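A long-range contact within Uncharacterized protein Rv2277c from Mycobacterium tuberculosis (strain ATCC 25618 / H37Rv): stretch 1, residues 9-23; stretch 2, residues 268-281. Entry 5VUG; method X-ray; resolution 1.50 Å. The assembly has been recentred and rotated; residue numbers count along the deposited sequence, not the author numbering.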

# COMPACT_ATOMS: atom_id res chain seq x y z
N ASP A 9 27.30 9.23 13.68
CA ASP A 9 26.93 10.38 14.49
C ASP A 9 25.44 10.37 14.80
O ASP A 9 24.74 9.39 14.51
CB ASP A 9 27.32 11.69 13.80
CG ASP A 9 28.81 11.78 13.53
OD1 ASP A 9 29.24 11.42 12.41
OD2 ASP A 9 29.55 12.21 14.44
N ASP A 10 24.95 11.46 15.40
CA ASP A 10 23.56 11.52 15.81
C ASP A 10 22.72 12.23 14.76
O ASP A 10 23.19 13.16 14.09
CB ASP A 10 23.43 12.31 17.12
CG ASP A 10 24.14 11.65 18.29
OD1 ASP A 10 24.63 10.51 18.16
OD2 ASP A 10 24.21 12.30 19.36
N PRO A 11 21.46 11.83 14.59
CA PRO A 11 20.55 12.62 13.73
C PRO A 11 20.38 14.03 14.29
O PRO A 11 20.42 14.24 15.50
CB PRO A 11 19.23 11.83 13.80
CG PRO A 11 19.65 10.43 14.21
CD PRO A 11 20.83 10.61 15.11
N MSE A 12 20.20 14.99 13.39
CA MSE A 12 19.82 16.34 13.79
C MSE A 12 18.49 16.31 14.53
O MSE A 12 17.55 15.64 14.09
CB MSE A 12 19.65 17.24 12.57
CG MSE A 12 20.94 17.64 11.89
SE MSE A 12 20.52 18.30 10.11
CE MSE A 12 19.20 19.67 10.59
N ILE A 13 18.40 17.06 15.63
CA ILE A 13 17.13 17.22 16.34
C ILE A 13 16.43 18.45 15.79
O ILE A 13 16.93 19.58 15.93
CB ILE A 13 17.35 17.35 17.85
CG1 ILE A 13 18.14 16.16 18.40
CG2 ILE A 13 16.00 17.52 18.56
CD1 ILE A 13 17.49 14.81 18.15
N VAL A 14 15.26 18.26 15.17
CA VAL A 14 14.51 19.35 14.55
C VAL A 14 13.23 19.58 15.34
O VAL A 14 12.44 18.65 15.52
CB VAL A 14 14.22 19.07 13.06
CG1 VAL A 14 13.43 20.22 12.44
CG2 VAL A 14 15.52 18.85 12.29
N ALA A 15 13.01 20.81 15.81
CA ALA A 15 11.85 21.12 16.65
C ALA A 15 10.60 21.27 15.79
O ALA A 15 10.47 22.23 15.02
CB ALA A 15 12.10 22.39 17.46
N HIS A 16 9.65 20.34 15.95
CA HIS A 16 8.44 20.33 15.14
C HIS A 16 7.49 21.45 15.57
O HIS A 16 6.99 21.44 16.70
CB HIS A 16 7.75 18.98 15.30
CG HIS A 16 6.56 18.81 14.41
ND1 HIS A 16 5.40 18.20 14.84
CD2 HIS A 16 6.34 19.16 13.12
CE1 HIS A 16 4.52 18.19 13.85
NE2 HIS A 16 5.06 18.76 12.80
N ARG A 17 7.20 22.38 14.65
CA ARG A 17 6.41 23.58 14.97
C ARG A 17 7.02 24.33 16.14
O ARG A 17 6.32 24.87 17.00
CB ARG A 17 4.93 23.26 15.23
CG ARG A 17 4.30 22.26 14.28
CD ARG A 17 2.88 21.99 14.74
NE ARG A 17 2.30 20.83 14.08
CZ ARG A 17 1.34 20.08 14.61
NH1 ARG A 17 0.87 19.05 13.93
NH2 ARG A 17 0.86 20.37 15.81
N ALA A 18 8.36 24.35 16.18
CA ALA A 18 9.14 24.97 17.25
C ALA A 18 9.01 24.23 18.58
O ALA A 18 9.38 24.78 19.63
CB ALA A 18 8.86 26.48 17.41
N GLY A 19 8.52 22.99 18.56
CA GLY A 19 8.45 22.18 19.76
C GLY A 19 7.10 22.21 20.45
O GLY A 19 7.00 22.60 21.62
N THR A 20 6.08 21.73 19.73
CA THR A 20 4.68 21.91 20.10
C THR A 20 4.32 21.34 21.48
O THR A 20 3.38 21.82 22.12
CB THR A 20 3.82 21.32 18.97
OG1 THR A 20 2.43 21.41 19.29
CG2 THR A 20 4.17 19.87 18.73
N ARG A 21 5.03 20.31 21.95
CA ARG A 21 4.72 19.73 23.26
C ARG A 21 5.17 20.63 24.41
O ARG A 21 4.52 20.68 25.45
CB ARG A 21 5.37 18.35 23.38
CG ARG A 21 5.23 17.70 24.73
CD ARG A 21 3.80 17.39 25.08
NE ARG A 21 3.70 16.23 25.96
CZ ARG A 21 4.03 16.23 27.25
NH1 ARG A 21 4.47 17.33 27.84
NH2 ARG A 21 3.90 15.11 27.96
N ASP A 22 6.27 21.36 24.23
CA ASP A 22 6.91 22.08 25.33
C ASP A 22 6.33 23.48 25.55
O ASP A 22 6.23 23.93 26.70
CB ASP A 22 8.41 22.21 25.06
CG ASP A 22 9.13 20.87 25.06
OD1 ASP A 22 8.58 19.87 25.57
OD2 ASP A 22 10.27 20.82 24.56
N PHE A 23 6.00 24.19 24.48
CA PHE A 23 5.54 25.57 24.53
C PHE A 23 4.59 25.78 23.37
O PHE A 23 4.58 24.98 22.43
CB PHE A 23 6.72 26.55 24.42
CG PHE A 23 7.65 26.51 25.59
CD1 PHE A 23 7.40 27.27 26.72
CD2 PHE A 23 8.77 25.68 25.56
CE1 PHE A 23 8.25 27.21 27.80
CE2 PHE A 23 9.63 25.62 26.65
CZ PHE A 23 9.37 26.39 27.77
N VAL A 268 15.65 14.00 12.81
CA VAL A 268 14.38 13.55 13.39
C VAL A 268 13.56 14.76 13.79
O VAL A 268 14.09 15.75 14.32
CB VAL A 268 14.58 12.61 14.60
CG1 VAL A 268 15.21 11.30 14.16
CG2 VAL A 268 15.44 13.27 15.70
N LEU A 269 12.25 14.69 13.54
CA LEU A 269 11.33 15.79 13.79
C LEU A 269 10.57 15.50 15.08
O LEU A 269 9.79 14.55 15.13
CB LEU A 269 10.38 15.92 12.60
CG LEU A 269 9.45 17.13 12.50
CD1 LEU A 269 10.23 18.44 12.63
CD2 LEU A 269 8.70 17.11 11.17
N VAL A 270 10.80 16.31 16.12
CA VAL A 270 10.37 16.01 17.48
C VAL A 270 9.44 17.09 18.03
O VAL A 270 9.68 18.29 17.86
CB VAL A 270 11.57 15.78 18.43
CG1 VAL A 270 12.48 14.68 17.88
CG2 VAL A 270 12.35 17.07 18.70
N ASP A 271 8.38 16.66 18.73
CA ASP A 271 7.47 17.60 19.37
C ASP A 271 8.04 18.16 20.67
O ASP A 271 7.60 19.23 21.11
CB ASP A 271 6.12 16.94 19.69
CG ASP A 271 5.28 16.68 18.45
OD1 ASP A 271 5.77 16.91 17.33
OD2 ASP A 271 4.11 16.27 18.61
N SER A 272 8.98 17.47 21.30
CA SER A 272 9.54 17.93 22.58
C SER A 272 11.05 17.99 22.51
O SER A 272 11.74 17.00 22.82
CB SER A 272 9.10 17.02 23.73
OG SER A 272 9.67 17.45 24.95
N PRO A 273 11.61 19.14 22.15
CA PRO A 273 13.06 19.34 22.28
C PRO A 273 13.58 19.02 23.67
O PRO A 273 14.71 18.53 23.80
CB PRO A 273 13.22 20.82 21.93
CG PRO A 273 12.14 21.04 20.90
CD PRO A 273 10.96 20.25 21.41
N LEU A 274 12.79 19.27 24.72
CA LEU A 274 13.25 18.95 26.07
C LEU A 274 13.42 17.45 26.27
O LEU A 274 14.43 17.00 26.84
CB LEU A 274 12.31 19.56 27.11
CG LEU A 274 12.45 21.08 27.28
CD1 LEU A 274 11.28 21.67 28.07
CD2 LEU A 274 13.78 21.41 27.95
N ALA A 275 12.45 16.65 25.81
CA ALA A 275 12.60 15.20 25.89
C ALA A 275 13.77 14.72 25.03
O ALA A 275 14.51 13.82 25.43
CB ALA A 275 11.31 14.51 25.45
N ALA A 276 13.95 15.34 23.86
CA ALA A 276 15.00 14.91 22.94
C ALA A 276 16.39 15.16 23.50
O ALA A 276 17.32 14.42 23.17
CB ALA A 276 14.82 15.59 21.58
N GLN A 277 16.55 16.19 24.34
CA GLN A 277 17.81 16.43 25.03
C GLN A 277 18.30 15.16 25.73
O GLN A 277 19.50 14.88 25.74
CB GLN A 277 17.64 17.52 26.09
CG GLN A 277 17.81 18.93 25.61
CD GLN A 277 17.88 19.91 26.77
OE1 GLN A 277 17.20 19.74 27.78
NE2 GLN A 277 18.71 20.94 26.63
N GLN A 278 17.38 14.41 26.34
CA GLN A 278 17.76 13.20 27.07
C GLN A 278 18.28 12.10 26.16
O GLN A 278 18.94 11.18 26.65
CB GLN A 278 16.57 12.68 27.88
CG GLN A 278 15.97 13.72 28.80
CD GLN A 278 16.96 14.22 29.82
OE1 GLN A 278 17.65 13.43 30.47
NE2 GLN A 278 17.06 15.54 29.95
N TRP A 279 18.01 12.18 24.86
CA TRP A 279 18.49 11.16 23.94
C TRP A 279 19.95 11.36 23.57
O TRP A 279 20.55 10.46 22.96
CB TRP A 279 17.65 11.21 22.66
CG TRP A 279 16.22 10.87 22.87
CD1 TRP A 279 15.66 10.22 23.94
CD2 TRP A 279 15.14 11.18 21.98
NE1 TRP A 279 14.30 10.10 23.76
CE2 TRP A 279 13.96 10.68 22.56
CE3 TRP A 279 15.07 11.82 20.74
CZ2 TRP A 279 12.72 10.81 21.94
CZ3 TRP A 279 13.84 11.95 20.12
CH2 TRP A 279 12.68 11.45 20.73
N ARG A 280 20.54 12.49 23.94
CA ARG A 280 21.91 12.81 23.58
C ARG A 280 22.84 12.81 24.79
O ARG A 280 24.00 13.22 24.67
CB ARG A 280 21.97 14.13 22.81
CG ARG A 280 21.06 14.12 21.57
CD ARG A 280 21.45 15.21 20.58
NE ARG A 280 22.74 14.93 19.96
CZ ARG A 280 23.54 15.86 19.43
NH1 ARG A 280 24.71 15.50 18.90
NH2 ARG A 280 23.18 17.14 19.44
N HIS A 281 22.37 12.34 25.95
CA HIS A 281 23.25 12.09 27.10
C HIS A 281 22.67 11.00 27.99
O HIS A 281 23.21 10.65 29.04
CB HIS A 281 23.48 13.37 27.90
CG HIS A 281 22.23 13.93 28.52
ND1 HIS A 281 21.75 15.19 28.19
CD2 HIS A 281 21.37 13.42 29.43
CE1 HIS A 281 20.65 15.42 28.89
NE2 HIS A 281 20.40 14.37 29.64
OXT HIS A 281 21.62 10.43 27.67

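A parallel pair of β-strands settles the backbone of a long-range contact, but the side chains decide how its ends are closed, and the rotamers observed are the ones that bring the closing atoms together. The two termini of Rv2277c illustrate the principle, burying 975 Å² between stretches whose touching residues lie at least 249 positions apart.

The backbone forms a parallel ladder. Val-268 N donates to Met-12 O (2.8 Å), Val-14 N to Val-268 O (2.9 Å), Val-270 N to Val-14 O (2.9 Å) and His-16 N to Val-270 O (2.8 Å). Residues then alternate between the two faces of the sheet. Ile-13, Ala-15, Val-268 and Val-270 share one face, and Val-14 and Leu-269 the other.

On the first face, Ile-13 adopts m for both chi1 and chi2. This places CD1 3.5 Å from Val-268 CG2, while Ile-13 CG2 lies 3.7 Å from Val-270 CG2 and 3.8 Å from Ala-276 CB. One branched side chain thus touches both the neighbouring strand and the helix that follows it. Ala-15, with a methyl group alone, still meets that helix where it begins, its CB 3.7 Å from Pro-273 CG. On the other face, Leu-269 (t, p) brings CD1 to 3.7 Å from Val-14 CG1; the same CD1 lies 3.7 Å from His-16 CB, so a single methyl touches two residues of the first stretch.

Beyond the ladder, polar side chains take over. His-16 has chi1 t, which carries its ring to Asp-271, where His-16 ND1 donates to Asp-271 OD1 at 2.8 Å. The carboxylate oxygen lies near the ring plane, as a bond to a ring nitrogen requires. Asp-271, in the m rotamer, has a CA-to-CB bond that points sideways, but its end comes nearer the first stretch. Its backbone serves the contact too: Arg-21 N donates to Asp-271 O at 2.9 Å.

Between these bonds the chain bends at Gly-19. Its phi/psi of 96/63 would jam a CB against the preceding carbonyl, and an ideal CB would also sit 2.9 Å from Pro-273 CD, a clash. The missing side chain therefore lets the loop run close to the start of the helix, with Gly-19 CA 3.6 Å from Pro-273 CD.

At the start of the helix, two side chains share the work. Ser-272 is the N-cap, and with chi1 t its OG accepts from Ala-275 N at 3.0 Å while donating to Asp-22 OD1 at 2.7 Å. Asp-22, in m, uses both oxygens: its OD2 accepts from Leu-274 N at 3.0 Å. Since Pro-273 has no amide hydrogen, the 3.2 Å approach of Asp-22 OD2 to Pro-273 N is proximity without a bond.

At the far end, Arg-280 (chi1 m, chi2 t, chi3 p, chi4 -156°) is kinked at chi3, and its NE lies 3.1 Å and its NH1 3.3 Å from Asp-10 OD2, which meets the guanidinium at its edge in a salt bridge.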